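PDB 1B7G: glyceraldehyde-3-phosphate dehydrogenase from Sulfolobus solfataricus, which oxidises and phosphorylates D-glyceraldehyde 3-phosphate to the acyl phosphate in glycolysis, using NADP or NAD with a marked preference for NADP. Local coordinates for residues Q92-Y97 with A112-I117; I96-Q101 with K131-V136; L144-C149 with T243-L248; V239-N242 with V247-S250; A311-M316 with E322-I327. The protein carries 1 engineered substitution. All coordinates share one frame; numbering follows the deposited sequence.

Contact 1 (Q92-Y97 with A112-I117); sequences QYKPIY and AEVADI. With SO4 (sulfate ion), chain H.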
# COMPACT_ATOMS: atom_id res chain seq x y z
N GLN A 92 11.64 23.98 -18.40
CA GLN A 92 12.82 24.67 -17.89
C GLN A 92 14.06 23.85 -18.20
O GLN A 92 15.07 24.43 -18.54
CB GLN A 92 12.68 24.93 -16.40
CG GLN A 92 11.54 25.89 -16.07
CD GLN A 92 11.43 26.14 -14.58
OE1 GLN A 92 12.38 25.95 -13.83
NE2 GLN A 92 10.25 26.59 -14.14
N TYR A 93 13.96 22.51 -18.18
CA TYR A 93 15.10 21.68 -18.54
C TYR A 93 15.22 21.45 -20.05
O TYR A 93 16.33 21.16 -20.53
CB TYR A 93 15.10 20.34 -17.82
CG TYR A 93 15.64 20.43 -16.42
CD1 TYR A 93 17.02 20.40 -16.20
CD2 TYR A 93 14.80 20.52 -15.32
CE1 TYR A 93 17.54 20.50 -14.92
CE2 TYR A 93 15.31 20.62 -14.04
CZ TYR A 93 16.68 20.60 -13.86
OH TYR A 93 17.18 20.68 -12.58
N LYS A 94 14.16 21.68 -20.84
CA LYS A 94 14.28 21.44 -22.28
C LYS A 94 15.49 22.08 -22.94
O LYS A 94 16.27 21.40 -23.63
CB LYS A 94 12.94 21.73 -22.97
CG LYS A 94 12.97 21.62 -24.48
CD LYS A 94 13.34 20.22 -24.93
CE LYS A 94 13.45 20.15 -26.45
NZ LYS A 94 12.26 20.65 -27.15
N PRO A 95 15.77 23.35 -22.78
CA PRO A 95 16.95 23.98 -23.36
C PRO A 95 18.25 23.36 -22.88
O PRO A 95 19.21 23.23 -23.66
CB PRO A 95 16.84 25.44 -22.95
CG PRO A 95 15.87 25.49 -21.83
CD PRO A 95 14.93 24.33 -22.03
N ILE A 96 18.35 22.92 -21.63
CA ILE A 96 19.55 22.25 -21.13
C ILE A 96 19.80 20.92 -21.81
O ILE A 96 20.90 20.65 -22.34
CB ILE A 96 19.47 22.12 -19.60
CG1 ILE A 96 19.44 23.53 -18.99
CG2 ILE A 96 20.63 21.33 -19.03
CD1 ILE A 96 18.89 23.64 -17.61
N TYR A 97 18.77 20.08 -21.98
CA TYR A 97 18.96 18.83 -22.73
C TYR A 97 19.38 19.11 -24.17
O TYR A 97 20.13 18.34 -24.79
CB TYR A 97 17.72 17.96 -22.72
CG TYR A 97 17.06 17.69 -21.38
CD1 TYR A 97 17.79 17.45 -20.23
CD2 TYR A 97 15.67 17.64 -21.30
CE1 TYR A 97 17.18 17.18 -19.02
CE2 TYR A 97 15.04 17.36 -20.10
CZ TYR A 97 15.79 17.14 -18.96
OH TYR A 97 15.18 16.90 -17.76
N ALA A 112 2.44 20.40 -25.08
CA ALA A 112 2.84 19.54 -26.19
C ALA A 112 4.07 20.06 -26.92
O ALA A 112 4.94 19.25 -27.34
CB ALA A 112 1.70 19.34 -27.19
N GLU A 113 4.24 21.39 -26.97
CA GLU A 113 5.41 21.95 -27.62
C GLU A 113 6.74 21.62 -26.97
O GLU A 113 7.79 21.90 -27.58
CB GLU A 113 5.26 23.49 -27.72
CG GLU A 113 5.83 24.17 -26.47
CD GLU A 113 5.43 25.61 -26.31
OE1 GLU A 113 4.73 26.14 -27.20
OE2 GLU A 113 5.80 26.23 -25.29
N VAL A 114 6.82 21.11 -25.75
CA VAL A 114 8.10 20.78 -25.12
C VAL A 114 8.80 19.64 -25.85
O VAL A 114 10.01 19.46 -25.82
CB VAL A 114 7.88 20.44 -23.64
CG1 VAL A 114 7.38 19.00 -23.51
CG2 VAL A 114 9.14 20.62 -22.79
N ALA A 115 8.05 18.81 -26.56
CA ALA A 115 8.52 17.66 -27.28
C ALA A 115 8.30 17.77 -28.79
O ALA A 115 7.64 18.67 -29.27
CB ALA A 115 7.70 16.43 -26.83
N ASP A 116 8.77 16.75 -29.51
CA ASP A 116 8.58 16.64 -30.93
C ASP A 116 7.34 15.77 -31.20
O ASP A 116 6.91 15.72 -32.32
CB ASP A 116 9.75 16.02 -31.69
CG ASP A 116 11.09 16.62 -31.33
OD1 ASP A 116 11.17 17.86 -31.27
OD2 ASP A 116 12.02 15.84 -31.03
N ILE A 117 6.84 15.09 -30.17
CA ILE A 117 5.62 14.31 -30.37
C ILE A 117 5.06 13.90 -29.01
O ILE A 117 5.83 13.89 -28.05
CB ILE A 117 5.93 13.09 -31.24
CG1 ILE A 117 4.67 12.48 -31.82
CG2 ILE A 117 6.75 12.07 -30.42
CD1 ILE A 117 4.87 11.30 -32.75
S SO4 H . -0.71 22.43 -24.93
O1 SO4 H . -0.42 23.20 -26.21
O2 SO4 H . -0.17 23.22 -23.78
O3 SO4 H . -0.11 21.08 -24.98
O4 SO4 H . -2.21 22.34 -24.82
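Lys94 reaches from helix 89-99 to Val114, and these two residues carry the contact. The tight part is at the backbone of Val114. NZ of Lys94 donates a hydrogen bond of 2.9 Å to O of Val114. The ammonium sits above the carbonyl plane, 44° out. The lysine chain follows the same oxygen, with CD of Lys94 3.5 Å from O of Val114. CG leaves anti to the backbone N (chi1 176°), and bends at chi2 and chi4 fold the chain so that NZ comes down on the carbonyl. The looser part is apolar: CB of Lys94 meets CG2 of Val114 at 4.0 Å. OD1 of the exposed Asp116 lies 5.1 Å from NZ of Lys94, too far for a salt bridge, though its charge would probably favour the ammonium. On the far, exposed side, N of Ala112 donates a 2.6 Å hydrogen bond to O3 of a sulfate ion, probably from the crystallisation liquor. Lys195 also binds this ion. Lys94 makes a cation-pi contact with Tyr133 of strand 133-136. Both Lys94 and Val114 rest on Phe106 of strand 103-106, so the helix and the 112-117 loop pack together beside the parallel sheet.

Contact 2 (I96-Q101 with K131-V136); sequences IYLQLQ and KKYIRV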
# COMPACT_ATOMS: atom_id res chain seq x y z
N ILE A 96 18.35 22.92 -21.63
CA ILE A 96 19.55 22.25 -21.13
C ILE A 96 19.80 20.92 -21.81
O ILE A 96 20.90 20.65 -22.34
CB ILE A 96 19.47 22.12 -19.60
CG1 ILE A 96 19.44 23.53 -18.99
CG2 ILE A 96 20.63 21.33 -19.03
CD1 ILE A 96 18.89 23.64 -17.61
N TYR A 97 18.77 20.08 -21.98
CA TYR A 97 18.96 18.83 -22.73
C TYR A 97 19.38 19.11 -24.17
O TYR A 97 20.13 18.34 -24.79
CB TYR A 97 17.72 17.96 -22.72
CG TYR A 97 17.06 17.69 -21.38
CD1 TYR A 97 17.79 17.45 -20.23
CD2 TYR A 97 15.67 17.64 -21.30
CE1 TYR A 97 17.18 17.18 -19.02
CE2 TYR A 97 15.04 17.36 -20.10
CZ TYR A 97 15.79 17.14 -18.96
OH TYR A 97 15.18 16.90 -17.76
N LEU A 98 18.87 20.18 -24.78
CA LEU A 98 19.23 20.49 -26.16
C LEU A 98 20.70 20.90 -26.29
O LEU A 98 21.38 20.51 -27.26
CB LEU A 98 18.39 21.64 -26.71
CG LEU A 98 17.02 21.26 -27.27
CD1 LEU A 98 16.14 22.50 -27.38
CD2 LEU A 98 17.19 20.54 -28.60
N GLN A 99 21.13 21.74 -25.37
CA GLN A 99 22.50 22.26 -25.40
C GLN A 99 23.50 21.17 -25.04
O GLN A 99 24.61 21.10 -25.57
CB GLN A 99 22.67 23.47 -24.48
CG GLN A 99 22.73 23.11 -23.01
CD GLN A 99 23.40 24.17 -22.16
OE1 GLN A 99 22.75 25.11 -21.69
NE2 GLN A 99 24.71 24.02 -21.96
N LEU A 100 23.06 20.24 -24.19
CA LEU A 100 23.88 19.10 -23.80
C LEU A 100 23.61 17.92 -24.72
O LEU A 100 24.11 16.82 -24.50
CB LEU A 100 23.70 18.75 -22.34
CG LEU A 100 24.05 19.86 -21.33
CD1 LEU A 100 23.69 19.44 -19.92
CD2 LEU A 100 25.54 20.18 -21.44
N GLN A 101 22.88 18.16 -25.80
CA GLN A 101 22.61 17.18 -26.83
C GLN A 101 22.15 15.83 -26.34
O GLN A 101 22.62 14.77 -26.75
CB GLN A 101 23.85 17.07 -27.74
CG GLN A 101 24.24 18.42 -28.37
CD GLN A 101 25.60 18.36 -29.05
OE1 GLN A 101 26.08 17.27 -29.38
NE2 GLN A 101 26.23 19.51 -29.24
N LYS A 131 12.20 10.10 -32.46
CA LYS A 131 12.01 11.46 -31.95
C LYS A 131 12.93 11.67 -30.78
O LYS A 131 12.94 10.84 -29.87
CB LYS A 131 10.55 11.78 -31.61
CG LYS A 131 9.62 11.51 -32.81
CD LYS A 131 9.87 12.60 -33.87
CE LYS A 131 8.92 12.40 -35.05
NZ LYS A 131 9.22 13.38 -36.13
N LYS A 132 13.65 12.81 -30.79
CA LYS A 132 14.59 13.04 -29.69
C LYS A 132 13.88 13.45 -28.42
O LYS A 132 14.46 13.36 -27.33
CB LYS A 132 15.61 14.13 -30.13
CG LYS A 132 16.46 13.57 -31.30
CD LYS A 132 17.27 14.70 -31.93
CE LYS A 132 17.96 14.21 -33.20
NZ LYS A 132 16.99 13.96 -34.30
N TYR A 133 12.72 14.09 -28.55
CA TYR A 133 11.94 14.62 -27.43
C TYR A 133 10.51 14.14 -27.54
O TYR A 133 9.91 14.28 -28.62
CB TYR A 133 12.03 16.15 -27.33
CG TYR A 133 13.49 16.55 -27.12
CD1 TYR A 133 14.14 16.29 -25.92
CD2 TYR A 133 14.21 17.10 -28.17
CE1 TYR A 133 15.48 16.64 -25.73
CE2 TYR A 133 15.55 17.42 -28.00
CZ TYR A 133 16.17 17.17 -26.80
OH TYR A 133 17.52 17.49 -26.66
N ILE A 134 10.06 13.34 -26.59
CA ILE A 134 8.75 12.67 -26.64
C ILE A 134 7.96 13.06 -25.39
O ILE A 134 8.52 13.05 -24.29
CB ILE A 134 8.94 11.15 -26.69
CG1 ILE A 134 9.56 10.70 -28.03
CG2 ILE A 134 7.64 10.39 -26.45
CD1 ILE A 134 9.66 9.19 -28.20
N ARG A 135 6.68 13.42 -25.55
CA ARG A 135 5.90 13.75 -24.34
C ARG A 135 4.97 12.58 -24.05
O ARG A 135 4.17 12.22 -24.91
CB ARG A 135 5.03 15.02 -24.49
CG ARG A 135 4.31 15.32 -23.15
CD ARG A 135 3.35 16.52 -23.37
NE ARG A 135 2.31 16.15 -24.32
CZ ARG A 135 1.13 16.75 -24.41
NH1 ARG A 135 0.82 17.72 -23.56
NH2 ARG A 135 0.24 16.32 -25.28
N VAL A 136 5.21 11.85 -22.97
CA VAL A 136 4.28 10.78 -22.61
C VAL A 136 3.03 11.51 -22.05
O VAL A 136 3.17 12.27 -21.11
CB VAL A 136 4.84 9.84 -21.55
CG1 VAL A 136 3.73 8.94 -20.99
CG2 VAL A 136 5.99 8.95 -22.12
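The backbones stay well apart here: the nearest CA atoms, those of Tyr97 and Tyr133, are 9.4 Å from each other, and one tyrosine side chain spans the gap. The ring of Tyr133 points from strand 133-136 to the last turn of helix 89-99. CD2 of Leu98 comes in at a slant, 3.6 Å from CE2 of Tyr133. CB of Tyr97 approaches the other ortho-to-hydroxyl carbon, CE1 of Tyr133, at 4.0 Å. The phenol oxygen lies over the helix backbone, with OH of Tyr133 3.5 Å from CA of Leu98. Helix and strand belong to the Rossmann-type nucleotide-binding domain, where helices flank a parallel sheet. The helix stops in a Schellman motif, with Gln101 at positive phi as the C-prime residue. Just past that turn, O of Arg102 takes a weak hydrogen bond from the Tyr133 hydroxyl. Were Tyr133 an alanine, Leu98 would probably face a gap and O of Arg102 would lose its weak bond. Tyr97 sends its own hydroxyl elsewhere, to Asp83 and Asn7. CG of Tyr133 stands anti to the carbonyl carbon (chi1 -61°), which carries the ring out to Leu98.

Contact 3 (L144-C149 with T243-L248); sequences LLRTIC and TPRIVL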
# COMPACT_ATOMS: atom_id res chain seq x y z
N LEU A 144 -7.35 6.90 -21.47
CA LEU A 144 -8.32 7.11 -22.58
C LEU A 144 -7.75 6.56 -23.91
O LEU A 144 -8.44 5.90 -24.66
CB LEU A 144 -8.61 8.59 -22.68
CG LEU A 144 -9.63 9.26 -21.74
CD1 LEU A 144 -9.35 10.75 -21.71
CD2 LEU A 144 -11.06 8.99 -22.21
N LEU A 145 -6.47 6.83 -24.20
CA LEU A 145 -5.83 6.34 -25.42
C LEU A 145 -5.74 4.83 -25.49
O LEU A 145 -6.08 4.26 -26.54
CB LEU A 145 -4.43 6.95 -25.60
CG LEU A 145 -4.53 8.45 -25.96
CD1 LEU A 145 -3.17 9.12 -25.83
CD2 LEU A 145 -5.14 8.57 -27.36
N ARG A 146 -5.38 4.14 -24.40
CA ARG A 146 -5.32 2.70 -24.43
C ARG A 146 -6.71 2.13 -24.75
O ARG A 146 -6.80 1.13 -25.43
CB ARG A 146 -4.83 2.04 -23.15
CG ARG A 146 -3.39 2.50 -22.76
CD ARG A 146 -3.01 1.55 -21.59
NE ARG A 146 -1.67 1.90 -21.11
CZ ARG A 146 -1.29 1.71 -19.84
NH1 ARG A 146 -2.10 1.11 -18.97
NH2 ARG A 146 -0.06 2.08 -19.51
N THR A 147 -7.73 2.71 -24.10
CA THR A 147 -9.09 2.20 -24.32
C THR A 147 -9.54 2.50 -25.76
O THR A 147 -10.00 1.56 -26.40
CB THR A 147 -10.07 2.85 -23.30
OG1 THR A 147 -9.53 2.63 -21.98
CG2 THR A 147 -11.46 2.30 -23.46
N ILE A 148 -9.34 3.68 -26.26
CA ILE A 148 -9.74 4.06 -27.62
C ILE A 148 -8.96 3.31 -28.71
O ILE A 148 -9.55 2.74 -29.64
CB ILE A 148 -9.57 5.57 -27.86
CG1 ILE A 148 -10.40 6.48 -26.95
CG2 ILE A 148 -9.90 5.89 -29.32
CD1 ILE A 148 -9.94 7.93 -26.97
N CYS A 149 -7.64 3.23 -28.61
CA CYS A 149 -6.88 2.46 -29.65
C CYS A 149 -7.17 0.99 -29.61
O CYS A 149 -7.42 0.38 -30.68
CB CYS A 149 -5.40 2.79 -29.60
SG CYS A 149 -5.01 4.50 -29.87
N THR A 243 -5.87 -7.66 -23.85
CA THR A 243 -4.92 -6.59 -24.20
C THR A 243 -4.11 -6.22 -22.98
O THR A 243 -4.65 -5.64 -21.99
CB THR A 243 -5.68 -5.33 -24.70
OG1 THR A 243 -6.57 -5.66 -25.75
CG2 THR A 243 -4.76 -4.21 -25.12
N PRO A 244 -2.82 -6.49 -22.97
CA PRO A 244 -1.97 -5.99 -21.92
C PRO A 244 -2.08 -4.47 -21.74
O PRO A 244 -1.90 -3.71 -22.64
CB PRO A 244 -0.56 -6.38 -22.35
CG PRO A 244 -0.77 -7.55 -23.26
CD PRO A 244 -2.06 -7.23 -23.99
N ARG A 245 -2.16 -4.11 -20.44
CA ARG A 245 -2.25 -2.73 -20.02
C ARG A 245 -3.71 -2.29 -19.76
O ARG A 245 -3.97 -1.21 -19.29
CB ARG A 245 -1.45 -1.75 -20.86
CG ARG A 245 0.04 -1.93 -20.66
CD ARG A 245 0.90 -0.92 -21.40
NE ARG A 245 2.23 -1.56 -21.62
CZ ARG A 245 3.24 -0.93 -22.19
NH1 ARG A 245 3.13 0.34 -22.55
NH2 ARG A 245 4.39 -1.59 -22.38
N ILE A 246 -4.57 -3.27 -19.96
CA ILE A 246 -6.00 -3.16 -19.69
C ILE A 246 -6.38 -4.41 -18.91
O ILE A 246 -6.05 -5.53 -19.34
CB ILE A 246 -6.88 -3.06 -20.93
CG1 ILE A 246 -6.66 -1.73 -21.68
CG2 ILE A 246 -8.37 -3.18 -20.56
CD1 ILE A 246 -7.37 -1.66 -23.04
N VAL A 247 -7.02 -4.27 -17.77
CA VAL A 247 -7.52 -5.46 -17.06
C VAL A 247 -9.05 -5.30 -16.86
O VAL A 247 -9.56 -4.18 -16.89
CB VAL A 247 -6.85 -5.72 -15.71
CG1 VAL A 247 -5.41 -6.20 -15.90
CG2 VAL A 247 -6.89 -4.52 -14.78
N LEU A 248 -9.73 -6.38 -16.59
CA LEU A 248 -11.17 -6.36 -16.38
C LEU A 248 -11.39 -6.66 -14.88
O LEU A 248 -10.59 -7.38 -14.27
CB LEU A 248 -11.92 -7.37 -17.23
CG LEU A 248 -11.99 -7.05 -18.74
CD1 LEU A 248 -12.72 -8.14 -19.50
CD2 LEU A 248 -12.68 -5.71 -19.00
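Arg146 and Arg245 carry this contact between helix 139-152 and the turn leading into strand 246-249. The polar link is one hydrogen bond: NH1 of Arg146 donates to O of Arg245 at 3.0 Å. It meets a lone pair in the carbonyl plane, but the bond is bent, with an N-H...O angle of 132°, and the oxygen is tilted from the guanidinium plane. The type II turn from Thr243 to Ile246 presents this carbonyl. NH1 of Arg146 also donates to O of Pro276.

Stacking of alkyl on guanidinium comes next. CB of Arg245 lies over one face of the Arg146 guanidinium, towards the rim, 3.5 Å from NH1 of Arg146. CD of Arg245 is 3.7 Å from NH2 of Arg146. Both chains are extended and cross at about a right angle, their guanidinium planes 68° apart.

Apolar packing is lighter. CD1 of Ile246 touches the helix backbone, 3.7 Å from O of Arg146.

Two like charges are buried close together, NH2 of Arg146 lying 4.7 Å from NH1 of Arg245. Glu307 forms salt bridges with both arginines, and Asp310 forms one with Arg245. These carboxylates probably offset the mutual repulsion and allow the two arginines to pack.

Contact 4 (V239-N242 with V247-S250); sequences VLEN and VLIS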
# COMPACT_ATOMS: atom_id res chain seq x y z
N VAL A 239 -11.86 -7.97 -27.06
CA VAL A 239 -10.59 -7.26 -27.16
C VAL A 239 -10.19 -6.74 -25.77
O VAL A 239 -9.02 -6.73 -25.40
CB VAL A 239 -10.46 -6.09 -28.12
CG1 VAL A 239 -10.37 -6.55 -29.57
CG2 VAL A 239 -11.57 -5.05 -27.98
N LEU A 240 -11.19 -6.28 -25.02
CA LEU A 240 -10.88 -5.70 -23.70
C LEU A 240 -10.30 -6.74 -22.77
O LEU A 240 -9.50 -6.41 -21.91
CB LEU A 240 -12.13 -5.00 -23.10
CG LEU A 240 -12.58 -3.76 -23.83
CD1 LEU A 240 -13.80 -3.09 -23.17
CD2 LEU A 240 -11.46 -2.73 -23.97
N GLU A 241 -10.65 -8.01 -22.94
CA GLU A 241 -10.17 -9.11 -22.16
C GLU A 241 -8.82 -9.68 -22.59
O GLU A 241 -8.24 -10.47 -21.86
CB GLU A 241 -11.20 -10.27 -22.19
CG GLU A 241 -11.05 -11.23 -21.03
CD GLU A 241 -12.18 -12.25 -20.97
OE1 GLU A 241 -13.24 -11.98 -21.58
OE2 GLU A 241 -12.00 -13.30 -20.29
N ASN A 242 -8.25 -9.21 -23.69
CA ASN A 242 -7.02 -9.75 -24.25
C ASN A 242 -6.01 -8.71 -24.66
O ASN A 242 -5.35 -8.79 -25.71
CB ASN A 242 -7.42 -10.57 -25.51
CG ASN A 242 -8.02 -11.89 -25.06
OD1 ASN A 242 -7.23 -12.72 -24.60
ND2 ASN A 242 -9.34 -12.04 -25.12
N VAL A 247 -7.02 -4.27 -17.77
CA VAL A 247 -7.52 -5.46 -17.06
C VAL A 247 -9.05 -5.30 -16.86
O VAL A 247 -9.56 -4.18 -16.89
CB VAL A 247 -6.85 -5.72 -15.71
CG1 VAL A 247 -5.41 -6.20 -15.90
CG2 VAL A 247 -6.89 -4.52 -14.78
N LEU A 248 -9.73 -6.38 -16.59
CA LEU A 248 -11.17 -6.36 -16.38
C LEU A 248 -11.39 -6.66 -14.88
O LEU A 248 -10.59 -7.38 -14.27
CB LEU A 248 -11.92 -7.37 -17.23
CG LEU A 248 -11.99 -7.05 -18.74
CD1 LEU A 248 -12.72 -8.14 -19.50
CD2 LEU A 248 -12.68 -5.71 -19.00
N ILE A 249 -12.40 -6.00 -14.33
CA ILE A 249 -12.79 -6.20 -12.92
C ILE A 249 -14.23 -6.76 -12.93
O ILE A 249 -15.15 -6.05 -13.38
CB ILE A 249 -12.84 -4.85 -12.19
CG1 ILE A 249 -11.57 -4.05 -12.33
CG2 ILE A 249 -13.27 -5.02 -10.72
CD1 ILE A 249 -10.27 -4.61 -11.86
N SER A 250 -14.41 -7.98 -12.52
CA SER A 250 -15.70 -8.63 -12.45
C SER A 250 -16.46 -8.20 -11.19
O SER A 250 -15.92 -7.51 -10.34
CB SER A 250 -15.52 -10.16 -12.44
OG SER A 250 -15.16 -10.65 -11.15
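With CG anti to its carbonyl carbon (chi1 -71°) and chi2 near 180°, Leu248 places its two methyls against the last turn of helix 233-241, while chi1 -159° turns CG of Glu241 onto one of them. This is helix-to-strand packing in the C-terminal domain of the enzyme: a short turn links helix 233-241 to strand 246-249, a strand of the mixed sheet, beside strand 278-288. The backbones come near, with CA of Glu241 6.5 Å from CA of Leu248. CD1 of Leu248 packs on the aliphatic part of Glu241, 3.8 Å from its CB. CG of Glu241 lies equally close to that methyl, and the two side chains cross at about a right angle. The other methyl, CD2 of Leu248, looks towards CB of Leu240, at the longer distance of 4.2 Å. Tyr338 flanks both Leu248 and Glu241, and Ile280 of the neighbouring strand 278-288 touches Leu240 and Leu248. With alanine in place of Leu248, a gap would probably open beside Leu240, and Glu241 would lose one apolar neighbour. CG of Leu248 lies 4.1 Å from O of Leu240.

Contact 5 (A311-M316 with E322-I327); sequences AIRASM and EDSMRI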
# COMPACT_ATOMS: atom_id res chain seq x y z
N ALA A 311 8.79 4.56 -24.50
CA ALA A 311 9.16 5.81 -25.09
C ALA A 311 10.70 5.86 -25.24
O ALA A 311 11.18 6.43 -26.22
CB ALA A 311 8.67 7.04 -24.34
N ILE A 312 11.42 5.37 -24.24
CA ILE A 312 12.89 5.32 -24.35
C ILE A 312 13.25 4.51 -25.59
O ILE A 312 14.01 4.94 -26.44
CB ILE A 312 13.53 4.68 -23.11
CG1 ILE A 312 13.46 5.66 -21.93
CG2 ILE A 312 14.97 4.29 -23.39
CD1 ILE A 312 13.58 5.03 -20.55
N ARG A 313 12.64 3.35 -25.75
CA ARG A 313 12.93 2.49 -26.89
C ARG A 313 12.57 3.13 -28.21
O ARG A 313 13.38 3.03 -29.15
CB ARG A 313 12.29 1.11 -26.71
CG ARG A 313 12.82 0.41 -25.49
CD ARG A 313 13.05 -1.09 -25.73
NE ARG A 313 13.51 -1.73 -24.49
CZ ARG A 313 12.71 -2.14 -23.50
NH1 ARG A 313 11.37 -2.01 -23.57
NH2 ARG A 313 13.31 -2.69 -22.45
N ALA A 314 11.42 3.84 -28.31
CA ALA A 314 11.07 4.52 -29.52
C ALA A 314 12.07 5.62 -29.90
O ALA A 314 12.61 5.68 -31.00
CB ALA A 314 9.68 5.16 -29.42
N SER A 315 12.30 6.54 -28.98
CA SER A 315 13.21 7.64 -29.17
C SER A 315 14.60 7.15 -29.66
O SER A 315 15.16 7.75 -30.57
CB SER A 315 13.43 8.35 -27.84
OG SER A 315 14.16 9.54 -27.92
N MET A 316 15.11 6.10 -29.02
CA MET A 316 16.46 5.60 -29.33
C MET A 316 16.44 4.54 -30.41
O MET A 316 17.48 3.93 -30.67
CB MET A 316 17.10 5.01 -28.09
CG MET A 316 17.17 5.91 -26.88
SD MET A 316 18.24 7.34 -27.15
CE MET A 316 19.84 6.51 -27.12
N GLU A 322 6.25 -3.83 -30.94
CA GLU A 322 5.90 -5.12 -30.37
C GLU A 322 7.00 -5.70 -29.50
O GLU A 322 6.74 -6.24 -28.39
CB GLU A 322 5.48 -6.07 -31.48
CG GLU A 322 4.70 -7.27 -30.94
CD GLU A 322 3.21 -6.92 -30.81
OE1 GLU A 322 2.80 -5.75 -31.01
OE2 GLU A 322 2.45 -7.86 -30.54
N ASP A 323 8.24 -5.68 -29.98
CA ASP A 323 9.36 -6.17 -29.16
C ASP A 323 9.48 -5.38 -27.84
O ASP A 323 9.73 -5.97 -26.78
CB ASP A 323 10.68 -6.04 -29.92
CG ASP A 323 10.82 -7.14 -30.97
OD1 ASP A 323 10.10 -8.16 -30.89
OD2 ASP A 323 11.63 -7.00 -31.88
N SER A 324 9.46 -4.06 -27.91
CA SER A 324 9.58 -3.21 -26.74
C SER A 324 8.44 -3.48 -25.74
O SER A 324 8.66 -3.89 -24.60
CB SER A 324 9.53 -1.72 -27.08
OG SER A 324 9.77 -0.90 -25.96
N MET A 325 7.22 -3.48 -26.25
CA MET A 325 6.09 -3.71 -25.31
C MET A 325 6.18 -5.08 -24.69
O MET A 325 5.85 -5.25 -23.50
CB MET A 325 4.78 -3.40 -25.99
CG MET A 325 4.51 -1.89 -26.18
SD MET A 325 2.79 -1.70 -26.74
CE MET A 325 2.82 -2.57 -28.29
N ARG A 326 6.68 -6.09 -25.42
CA ARG A 326 6.79 -7.41 -24.80
C ARG A 326 7.79 -7.40 -23.65
O ARG A 326 7.48 -7.95 -22.58
CB ARG A 326 7.03 -8.52 -25.82
CG ARG A 326 7.60 -9.79 -25.23
CD ARG A 326 8.14 -10.76 -26.27
NE ARG A 326 7.27 -10.77 -27.44
CZ ARG A 326 7.54 -10.27 -28.64
NH1 ARG A 326 8.72 -9.72 -28.91
NH2 ARG A 326 6.59 -10.32 -29.58
N ILE A 327 8.93 -6.74 -23.78
CA ILE A 327 9.93 -6.73 -22.71
C ILE A 327 9.45 -5.88 -21.54
O ILE A 327 9.58 -6.25 -20.38
CB ILE A 327 11.29 -6.25 -23.23
CG1 ILE A 327 11.84 -7.38 -24.17
CG2 ILE A 327 12.27 -5.98 -22.14
CD1 ILE A 327 12.87 -6.86 -25.16
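Ser324 and Ile327, one turn apart on helix 321-331, receive the side chain of Arg313 from helix 304-315. Early in the segment, Asp323 faces another way. Its OD1 forms a salt bridge with NH1 of Arg326, 2.9 Å away, within the same helix. Ser324 is next and is the polar centre of the contact. NH1 of Arg313 donates to OG of Ser324 at 3.1 Å. The bond is nearly straight, 170°, and OG lies in the guanidinium plane at its edge. OG stands anti to the backbone N (chi1 -175°), which turns it to the arginine. The alkyl part of Arg313 also wraps the serine, with CD of Arg313 3.3 Å from OG of Ser324. That oxygen is shared with Asp310. The two segments belong to a helical hairpin: successive helices joined by a short turn. The nearest backbones, at Arg313 and Ser324, have their CA atoms 6.6 Å apart. Ile327 ends the walk. CG2 of Ile327 packs 3.5 Å from NH2 of Arg313, the two side chains crossing at about a right angle. NH2 of Arg313 is salt-bridged to Asp25 and also bonded to Gln23, while NH1 has Thr328 as a second partner.

How the contacts relate
Contacts 1 and 2 share helix 89-99, their centres 6 Å apart. Their loop and strand are tied by probable backbone hydrogen bonds, N of Asp116 to O of Tyr133 at 2.9 Å among them. Contact 5 meets contact 2 where OG of Ser315 lies 2.6 Å from O of Lys131, a probable hydrogen bond. Contacts 3 and 4 share strand 246-249, with centres 9 Å apart. Contact 3 packs on contact 5, Arg245 on Met325. Contacts 1 and 3 are 28 Å apart between centres. In contact 3 the Arg146 side chain is about 9 Å from that of Cys139, the probable nucleophile; in contact 1 that of Val114 is about 8 Å from Gly109, which probably binds NAD.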